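Local coordinates for protein xylosidase (PDB 6XN2) that probably hydrolyses xylan-derived oligosaccharides as a family 43 glycoside hydrolase, binding beta-D-xylopyranose in its pocket, at residues L60-S65 with R335-A340; L89-A92 with A97-D100; R234-L239 with Y268-S273. All blocks are in the same frame, centred on the assembly; numbering follows the deposited sequence.

Interaction 1 (L60-S65 with R335-A340); sequences LYIYPS and RSIKMA. With XYP (beta-D-xylopyranose), chain E.
I337 meets I62 through an uncommon rotamer: its chi1 of 69° puts CG1 between the backbone N and the carbonyl carbon, and the chain, extended at chi2, then carries CD1 toward I62. On the other side, I62 chi1 of -50° sets CG1 beside the backbone N and leaves CG2 anti to that N, and this short branch points at the incoming methyl. The two side chains meet tip to tip, I62 CG2 to I337 CD1 at 3.8 Å. The second branch of I337 turns to the proline, with I337 CG2 lying 4.1 Å from P64 CB, so the forked isoleucine spans two residues whose side chains emerge from the same side of the strand. No hydrogen bond crosses between the segments; P51 and L89 also pack on I337.

Beyond these apolar groups the segments reach the sugar. The R335 chain bends at chi3 and presents its guanidinium edge in plane to C5 of XYP, with R335 NH1 only 3.1 Å from XYP C5. Its hydrogen bond, R335 NH2 to XYP O4, is weak at 3.4 Å. Stronger ties come from D67, by a salt bridge to NE, and from T306, by a hydrogen bond to NH1. S65 OG is hydrogen-bonded to D50, which itself binds the sugar; S65 OG and XYP O4, 3.8 Å apart, make no hydrogen bond. Apolar packing between what are probably the first and last blades, ending at the xylose pocket, fits the five-bladed beta-propeller of family 43.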
loop_
_atom_site.group_PDB
_atom_site.type_symbol
_atom_site.label_atom_id
_atom_site.label_comp_id
_atom_site.label_asym_id
_atom_site.label_seq_id
_atom_site.Cartn_x
_atom_site.Cartn_y
_atom_site.Cartn_z
ATOM N N LEU A 60 -1.024 -10.374 -14.541
ATOM C CA LEU A 60 -0.987 -9.749 -13.228
ATOM C C LEU A 60 0.447 -9.421 -12.857
ATOM O O LEU A 60 1.285 -10.317 -12.743
ATOM C CB LEU A 60 -1.609 -10.658 -12.170
ATOM C CG LEU A 60 -1.613 -10.092 -10.742
ATOM C CD1 LEU A 60 -2.955 -9.466 -10.427
ATOM C CD2 LEU A 60 -1.251 -11.173 -9.747
ATOM N N TYR A 61 0.726 -8.128 -12.707
ATOM C CA TYR A 61 2.037 -7.656 -12.271
ATOM C C TYR A 61 1.977 -7.216 -10.814
ATOM O O TYR A 61 1.022 -6.570 -10.395
ATOM C CB TYR A 61 2.517 -6.500 -13.156
ATOM C CG TYR A 61 2.912 -6.945 -14.535
ATOM C CD1 TYR A 61 1.965 -7.074 -15.545
ATOM C CD2 TYR A 61 4.233 -7.252 -14.833
ATOM C CE1 TYR A 61 2.331 -7.492 -16.813
ATOM C CE2 TYR A 61 4.603 -7.667 -16.104
ATOM C CZ TYR A 61 3.652 -7.787 -17.084
ATOM O OH TYR A 61 4.031 -8.211 -18.344
ATOM N N ILE A 62 2.989 -7.583 -10.039
ATOM C CA ILE A 62 3.046 -7.173 -8.641
ATOM C C ILE A 62 4.273 -6.303 -8.411
ATOM O O ILE A 62 5.380 -6.637 -8.852
ATOM C CB ILE A 62 3.081 -8.385 -7.697
ATOM C CG1 ILE A 62 1.968 -9.370 -8.058
ATOM C CG2 ILE A 62 2.977 -7.933 -6.248
ATOM C CD1 ILE A 62 2.091 -10.702 -7.344
ATOM N N TYR A 63 4.064 -5.175 -7.737
ATOM C CA TYR A 63 5.142 -4.248 -7.426
ATOM C C TYR A 63 5.280 -4.170 -5.911
ATOM O O TYR A 63 4.577 -3.400 -5.251
ATOM C CB TYR A 63 4.867 -2.866 -8.039
ATOM C CG TYR A 63 4.696 -2.930 -9.545
ATOM C CD1 TYR A 63 3.469 -3.267 -10.112
ATOM C CD2 TYR A 63 5.762 -2.685 -10.399
ATOM C CE1 TYR A 63 3.313 -3.352 -11.498
ATOM C CE2 TYR A 63 5.612 -2.764 -11.784
ATOM C CZ TYR A 63 4.390 -3.102 -12.326
ATOM O OH TYR A 63 4.238 -3.185 -13.705
ATOM N N PRO A 64 6.156 -5.006 -5.348
ATOM C CA PRO A 64 6.376 -5.032 -3.901
ATOM C C PRO A 64 7.664 -4.310 -3.500
ATOM O O PRO A 64 8.452 -3.940 -4.379
ATOM C CB PRO A 64 6.471 -6.528 -3.608
ATOM C CG PRO A 64 7.159 -7.075 -4.850
ATOM C CD PRO A 64 6.792 -6.159 -6.016
ATOM N N SER A 65 7.855 -4.089 -2.200
ATOM C CA SER A 65 9.158 -3.692 -1.672
ATOM C C SER A 65 10.067 -4.909 -1.618
ATOM O O SER A 65 9.594 -6.041 -1.700
ATOM C CB SER A 65 9.032 -3.085 -0.277
ATOM O OG SER A 65 8.196 -1.950 -0.307
ATOM N N ARG A 335 9.938 -9.737 5.303
ATOM C CA ARG A 335 8.647 -10.254 5.035
ATOM C C ARG A 335 8.536 -11.079 3.770
ATOM O O ARG A 335 9.433 -11.115 3.004
ATOM C CB ARG A 335 7.738 -9.025 4.951
ATOM C CG ARG A 335 7.811 -8.148 6.188
ATOM C CD ARG A 335 7.283 -6.735 6.038
ATOM N NE ARG A 335 8.204 -5.869 5.374
ATOM C CZ ARG A 335 8.093 -4.557 5.308
ATOM N NH1 ARG A 335 7.090 -3.933 5.859
ATOM N NH2 ARG A 335 8.988 -3.867 4.672
ATOM N N SER A 336 7.340 -11.533 3.447
ATOM C CA SER A 336 7.049 -12.202 2.184
ATOM C C SER A 336 5.609 -11.894 1.802
ATOM O O SER A 336 4.717 -11.930 2.652
ATOM C CB SER A 336 7.258 -13.718 2.288
ATOM O OG SER A 336 6.127 -14.324 2.892
ATOM N N ILE A 337 5.368 -11.607 0.528
ATOM C CA ILE A 337 4.011 -11.289 0.112
ATOM C C ILE A 337 3.185 -12.547 -0.148
ATOM O O ILE A 337 3.719 -13.624 -0.423
ATOM C CB ILE A 337 3.984 -10.385 -1.134
ATOM C CG1 ILE A 337 4.484 -11.136 -2.374
ATOM C CG2 ILE A 337 4.757 -9.085 -0.850
ATOM C CD1 ILE A 337 4.084 -10.478 -3.688
ATOM N N LYS A 338 1.873 -12.390 -0.028
ATOM C CA LYS A 338 0.928 -13.485 -0.132
ATOM C C LYS A 338 -0.315 -13.010 -0.870
ATOM O O LYS A 338 -0.531 -11.805 -1.020
ATOM C CB LYS A 338 0.548 -13.989 1.262
ATOM C CG LYS A 338 1.703 -14.541 2.074
ATOM C CD LYS A 338 1.218 -14.996 3.450
ATOM C CE LYS A 338 2.145 -16.040 4.048
ATOM N NZ LYS A 338 1.597 -16.564 5.336
ATOM N N MET A 339 -1.164 -13.916 -1.288
ATOM C CA MET A 339 -2.438 -13.556 -1.889
ATOM C C MET A 339 -3.534 -14.481 -1.418
ATOM O O MET A 339 -3.265 -15.566 -1.053
ATOM C CB MET A 339 -2.395 -13.554 -3.405
ATOM C CG MET A 339 -2.262 -14.902 -4.023
ATOM S SD MET A 339 -1.839 -14.818 -5.762
ATOM C CE MET A 339 -3.285 -14.057 -6.384
ATOM N N ALA A 340 -4.760 -13.999 -1.449
ATOM C CA ALA A 340 -5.940 -14.736 -1.060
ATOM C C ALA A 340 -7.186 -14.243 -1.779
ATOM O O ALA A 340 -7.318 -13.104 -2.048
ATOM C CB ALA A 340 -6.141 -14.652 0.424
HETATM O O1 XYP E . 5.994 1.311 7.812
HETATM C C1 XYP E . 6.093 0.398 6.744
HETATM C C2 XYP E . 5.792 1.136 5.457
HETATM C C3 XYP E . 6.255 0.393 4.244
HETATM C C4 XYP E . 7.680 -0.082 4.429
HETATM C C5 XYP E . 7.771 -0.896 5.687
HETATM O O2 XYP E . 4.404 1.385 5.279
HETATM O O3 XYP E . 6.167 1.369 3.249
HETATM O O4 XYP E . 8.050 -0.902 3.367
HETATM O O5 XYP E . 7.394 -0.129 6.794
#

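Interaction 2 (L89-A92 with A97-D100)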
loop_
_atom_site.group_PDB
_atom_site.type_symbol
_atom_site.label_atom_id
_atom_site.label_comp_id
_atom_site.label_asym_id
_atom_site.label_seq_id
_atom_site.Cartn_x
_atom_site.Cartn_y
_atom_site.Cartn_z
ATOM N N LEU A 89 7.139 -8.618 -10.075
ATOM C CA LEU A 89 6.716 -10.009 -10.157
ATOM C C LEU A 89 5.521 -10.134 -11.094
ATOM O O LEU A 89 4.779 -9.176 -11.286
ATOM C CB LEU A 89 6.366 -10.550 -8.766
ATOM C CG LEU A 89 7.375 -10.248 -7.656
ATOM C CD1 LEU A 89 6.853 -10.695 -6.282
ATOM C CD2 LEU A 89 8.716 -10.894 -7.943
ATOM N N ARG A 90 5.334 -11.309 -11.682
ATOM C CA ARG A 90 4.211 -11.505 -12.587
ATOM C C ARG A 90 3.547 -12.874 -12.434
ATOM O O ARG A 90 4.218 -13.887 -12.235
ATOM C CB ARG A 90 4.664 -11.311 -14.041
ATOM C CG ARG A 90 3.565 -11.547 -15.081
ATOM C CD ARG A 90 4.052 -11.222 -16.488
ATOM N NE ARG A 90 5.156 -12.094 -16.878
ATOM C CZ ARG A 90 6.091 -11.772 -17.766
ATOM N NH1 ARG A 90 6.068 -10.585 -18.360
ATOM N NH2 ARG A 90 7.051 -12.640 -18.055
ATOM N N MET A 91 2.221 -12.885 -12.526
ATOM C CA MET A 91 1.475 -14.114 -12.767
ATOM C C MET A 91 0.853 -13.996 -14.147
ATOM O O MET A 91 -0.001 -13.137 -14.370
ATOM C CB MET A 91 0.402 -14.343 -11.705
ATOM C CG MET A 91 0.963 -14.713 -10.348
ATOM S SD MET A 91 -0.334 -14.903 -9.114
ATOM C CE MET A 91 -1.229 -16.306 -9.774
ATOM N N ALA A 92 1.293 -14.843 -15.072
ATOM C CA ALA A 92 0.846 -14.762 -16.460
ATOM C C ALA A 92 -0.656 -15.009 -16.588
ATOM O O ALA A 92 -1.310 -14.444 -17.462
ATOM C CB ALA A 92 1.614 -15.749 -17.323
ATOM N N ALA A 97 2.485 -19.980 -11.664
ATOM C CA ALA A 97 3.659 -19.760 -10.834
ATOM C C ALA A 97 4.077 -18.288 -10.929
ATOM O O ALA A 97 3.901 -17.653 -11.970
ATOM C CB ALA A 97 4.792 -20.678 -11.262
ATOM N N VAL A 98 4.615 -17.745 -9.840
ATOM C CA VAL A 98 5.039 -16.347 -9.801
ATOM C C VAL A 98 6.449 -16.167 -10.349
ATOM O O VAL A 98 7.385 -16.826 -9.895
ATOM C CB VAL A 98 4.989 -15.792 -8.370
ATOM C CG1 VAL A 98 5.642 -14.419 -8.310
ATOM C CG2 VAL A 98 3.556 -15.733 -7.885
ATOM N N GLU A 99 6.598 -15.275 -11.325
ATOM C CA GLU A 99 7.900 -15.007 -11.929
ATOM C C GLU A 99 8.552 -13.792 -11.295
ATOM O O GLU A 99 7.901 -12.771 -11.097
ATOM C CB GLU A 99 7.779 -14.762 -13.436
ATOM C CG GLU A 99 6.696 -15.555 -14.141
ATOM C CD GLU A 99 6.424 -15.034 -15.545
ATOM O OE1 GLU A 99 5.239 -14.800 -15.865
ATOM O OE2 GLU A 99 7.390 -14.858 -16.324
ATOM N N ASP A 100 9.848 -13.857 -11.072
ATOM C CA ASP A 100 10.610 -12.740 -10.584
ATOM C C ASP A 100 11.222 -12.147 -11.837
ATOM O O ASP A 100 12.123 -12.690 -12.391
ATOM C CB ASP A 100 11.718 -13.189 -9.650
ATOM C CG ASP A 100 12.523 -12.040 -9.082
ATOM O OD1 ASP A 100 12.389 -10.920 -9.537
ATOM O OD2 ASP A 100 13.280 -12.269 -8.163
HETATM O O HOH W 1 3.493 -16.551 -14.454
#
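The guanidinium of R90 offers its edge to the carboxylate of E99, whose CD lies close to the plane of the arginine group, while the two planes are turned 49° from each other. The grip is side-on: NE and one terminal nitrogen each take a separate oxygen. R90 NE reaches E99 OE1 at 2.9 Å, meeting it from above the carboxylate plane, whereas R90 NH2 reaches E99 OE2 at 2.8 Å on the syn side, though tilted out of the carboxylate plane. The third nitrogen, NH1, bonds Y61 OH on the neighbouring strand, which helps fix the rotation of the guanidinium. R90 achieves this with CG anti to its N (chi1 178°) and a bend farther out at chi3.

Beneath the salt bridge, R90 and E99 form a hydrogen-bonded pair of an antiparallel beta hairpin made by strands 85-91 and 99-106. Its backbone bonds are R90 N to E99 O at 3.0 Å and E99 N to R90 O at 2.9 Å. L89 and D100 make the next, non-hydrogen-bonded pair, their side chains on the other face from R90 and E99; L89 CD2 lies over D100 CA at 3.7 Å, and the carboxylate of D100 turns to H45 and H87. Nearer the turn, V98 splits its methyls, CG1 against L89 and CG2 3.7 Å from M91 CG. One water accepts from A92 N and donates to A97 O and to E99 OE1, giving that oxygen a second donor besides R90 NE.

Interaction 3 (R234-L239 with Y268-S273)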
loop_
_atom_site.group_PDB
_atom_site.type_symbol
_atom_site.label_atom_id
_atom_site.label_comp_id
_atom_site.label_asym_id
_atom_site.label_seq_id
_atom_site.Cartn_x
_atom_site.Cartn_y
_atom_site.Cartn_z
ATOM N N ARG A 234 -5.339 16.756 -1.250
ATOM C CA ARG A 234 -6.331 17.081 -0.262
ATOM C C ARG A 234 -6.374 15.991 0.762
ATOM O O ARG A 234 -5.960 14.906 0.512
ATOM C CB ARG A 234 -7.687 17.190 -0.901
ATOM C CG ARG A 234 -7.758 17.944 -2.191
ATOM C CD ARG A 234 -9.186 18.071 -2.646
ATOM N NE ARG A 234 -9.311 18.364 -4.061
ATOM C CZ ARG A 234 -10.415 18.200 -4.771
ATOM N NH1 ARG A 234 -11.508 17.745 -4.215
ATOM N NH2 ARG A 234 -10.426 18.494 -6.046
ATOM N N GLU A 235 -6.904 16.284 1.924
ATOM C CA GLU A 235 -7.001 15.240 2.911
ATOM C C GLU A 235 -8.188 14.391 2.604
ATOM O O GLU A 235 -9.184 14.887 2.189
ATOM C CB GLU A 235 -7.152 15.787 4.316
ATOM C CG GLU A 235 -7.013 14.707 5.373
ATOM C CD GLU A 235 -6.950 15.215 6.765
ATOM O OE1 GLU A 235 -7.587 16.223 7.043
ATOM O OE2 GLU A 235 -6.284 14.607 7.576
ATOM N N VAL A 236 -8.031 13.089 2.752
ATOM C CA VAL A 236 -9.129 12.143 2.609
ATOM C C VAL A 236 -9.738 11.899 3.981
ATOM O O VAL A 236 -9.036 11.490 4.906
ATOM C CB VAL A 236 -8.670 10.796 2.030
ATOM C CG1 VAL A 236 -9.854 9.847 1.934
ATOM C CG2 VAL A 236 -7.998 10.984 0.670
ATOM N N VAL A 237 -11.037 12.148 4.115
ATOM C CA VAL A 237 -11.711 12.020 5.402
ATOM C C VAL A 237 -12.395 10.667 5.541
ATOM O O VAL A 237 -13.103 10.229 4.634
ATOM C CB VAL A 237 -12.761 13.130 5.597
ATOM C CG1 VAL A 237 -13.535 12.918 6.895
ATOM C CG2 VAL A 237 -12.093 14.505 5.583
ATOM N N ILE A 238 -12.183 10.011 6.677
ATOM C CA ILE A 238 -12.872 8.756 6.973
ATOM C C ILE A 238 -13.872 8.957 8.114
ATOM O O ILE A 238 -13.506 9.412 9.199
ATOM C CB ILE A 238 -11.894 7.634 7.353
ATOM C CG1 ILE A 238 -10.782 7.502 6.308
ATOM C CG2 ILE A 238 -12.637 6.321 7.498
ATOM C CD1 ILE A 238 -9.698 6.501 6.710
ATOM N N LEU A 239 -15.134 8.624 7.858
ATOM C CA LEU A 239 -16.207 8.873 8.820
ATOM C C LEU A 239 -16.655 7.591 9.514
ATOM O O LEU A 239 -16.487 6.496 8.973
ATOM C CB LEU A 239 -17.406 9.517 8.119
ATOM C CG LEU A 239 -17.157 10.751 7.249
ATOM C CD1 LEU A 239 -18.367 11.010 6.376
ATOM C CD2 LEU A 239 -16.856 11.963 8.120
ATOM N N TYR A 268 -16.382 3.604 -4.442
ATOM C CA TYR A 268 -14.946 3.572 -4.205
ATOM C C TYR A 268 -14.681 2.942 -2.852
ATOM O O TYR A 268 -15.330 3.290 -1.869
ATOM C CB TYR A 268 -14.351 4.979 -4.267
ATOM C CG TYR A 268 -14.449 5.595 -5.643
ATOM C CD1 TYR A 268 -15.571 6.316 -6.025
ATOM C CD2 TYR A 268 -13.419 5.443 -6.567
ATOM C CE1 TYR A 268 -15.669 6.872 -7.296
ATOM C CE2 TYR A 268 -13.503 6.003 -7.837
ATOM C CZ TYR A 268 -14.631 6.716 -8.191
ATOM O OH TYR A 268 -14.715 7.265 -9.453
ATOM N N TYR A 269 -13.740 2.009 -2.810
ATOM C CA TYR A 269 -13.360 1.344 -1.573
ATOM C C TYR A 269 -11.971 1.796 -1.165
ATOM O O TYR A 269 -11.002 1.499 -1.856
ATOM C CB TYR A 269 -13.369 -0.182 -1.737
ATOM C CG TYR A 269 -14.729 -0.824 -1.896
ATOM C CD1 TYR A 269 -15.461 -0.674 -3.069
ATOM C CD2 TYR A 269 -15.264 -1.618 -0.888
ATOM C CE1 TYR A 269 -16.704 -1.271 -3.221
ATOM C CE2 TYR A 269 -16.503 -2.221 -1.031
ATOM C CZ TYR A 269 -17.219 -2.045 -2.196
ATOM O OH TYR A 269 -18.453 -2.641 -2.344
ATOM N N LEU A 270 -11.878 2.538 -0.068
ATOM C CA LEU A 270 -10.588 2.901 0.502
ATOM C C LEU A 270 -10.222 1.892 1.574
ATOM O O LEU A 270 -10.969 1.720 2.528
ATOM C CB LEU A 270 -10.627 4.308 1.108
ATOM C CG LEU A 270 -9.409 4.667 1.957
ATOM C CD1 LEU A 270 -8.194 4.796 1.046
ATOM C CD2 LEU A 270 -9.650 5.949 2.734
ATOM N N SER A 271 -9.082 1.224 1.424
ATOM C CA SER A 271 -8.615 0.303 2.456
ATOM C C SER A 271 -7.207 0.701 2.893
ATOM O O SER A 271 -6.478 1.354 2.145
ATOM C CB SER A 271 -8.669 -1.154 1.966
ATOM O OG SER A 271 -8.076 -1.321 0.683
ATOM N N TYR A 272 -6.867 0.361 4.122
ATOM C CA TYR A 272 -5.648 0.789 4.728
ATOM C C TYR A 272 -5.260 0.044 5.987
ATOM O O TYR A 272 -6.043 -0.616 6.562
ATOM C CB TYR A 272 -5.844 2.240 5.159
ATOM C CG TYR A 272 -7.037 2.456 6.034
ATOM C CD1 TYR A 272 -6.945 2.350 7.397
ATOM C CD2 TYR A 272 -8.236 2.755 5.509
ATOM C CE1 TYR A 272 -8.013 2.530 8.198
ATOM C CE2 TYR A 272 -9.321 2.943 6.301
ATOM C CZ TYR A 272 -9.201 2.830 7.659
ATOM O OH TYR A 272 -10.266 3.016 8.443
ATOM N N SER A 273 -4.041 0.231 6.422
ATOM C CA SER A 273 -3.546 -0.387 7.616
ATOM C C SER A 273 -3.822 0.500 8.815
ATOM O O SER A 273 -3.785 1.673 8.693
ATOM C CB SER A 273 -2.077 -0.604 7.476
ATOM O OG SER A 273 -1.465 -0.817 8.700
#
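I238 and L270 interlock through their end methyls, with V236 and Y272 forming the outer walls. From the strand 268-273, L270 and Y272 project on the same side, and the gap between them is a shallow notch lined by one methyl of the leucine and the far part of the tyrosine ring. The delta methyl of I238 drops into this notch: I238 CD1 lies 4.0 Å from L270 CD2 and 3.6 Å from Y272 CE2, with Y272 CZ next at 3.8 Å. It approaches the ring obliquely, and the two side chains come from opposite directions. I238 and L270 cross at about a right angle, and the leucine CD2 touches both CG1 and CD1 of I238.

The reverse fit is made by L270. With CG anti to the backbone N (chi1 169°), it sets CD2 against both V236 and I238, L270 CD2 lying 4.0 Å from V236 CG1. I238 CD1 thus sits between L270 and Y272, and L270 CD2 between V236 and I238. Only side chains touch: the nearest CA atoms, those of I238 and L270, are 9.0 Å apart.

F292 fills in beside V236 and L270, and its backbone bonds V237 and L239. P259 and V261 pack on L270 from the strand 257-264, Y294 and C281 on Y272. The two strands probably belong to successive blades of the propeller; strands 280-285 and 292-299 come between them in sheet order, while the side chains meet directly. All four touching residues are buried, and the hydroxyl of Y272 is hydrogen-bonded to the carbonyl oxygen of R253. With no hydrogen bond between the segments, cohesion here probably rests on dispersion and the exclusion of water, with little directional preference.

In the fold
Interactions 1 and 2 adjoin, their centres 10 Å apart, because strands 59-67 and 85-91 are neighbours in one sheet. I62 N to L89 O and L60 O to M91 N, each at 2.7 Å, are probable hydrogen bonds between them, and M339 SD packs 3.7 Å from M91 SD. Interaction 3 lies on the opposite side of the chain's centre, its centre 22 Å from that of interaction 1 and 30 Å from that of interaction 2, with no touch. Interactions 1 and 3 both come near the calcium ion: the side chains of P64 and Y272 are each about 9 Å from it. Interaction 1 supplies sugar-pocket residues directly, whereas in interaction 3 the Y272 side chain stays about 10 Å from the xylose.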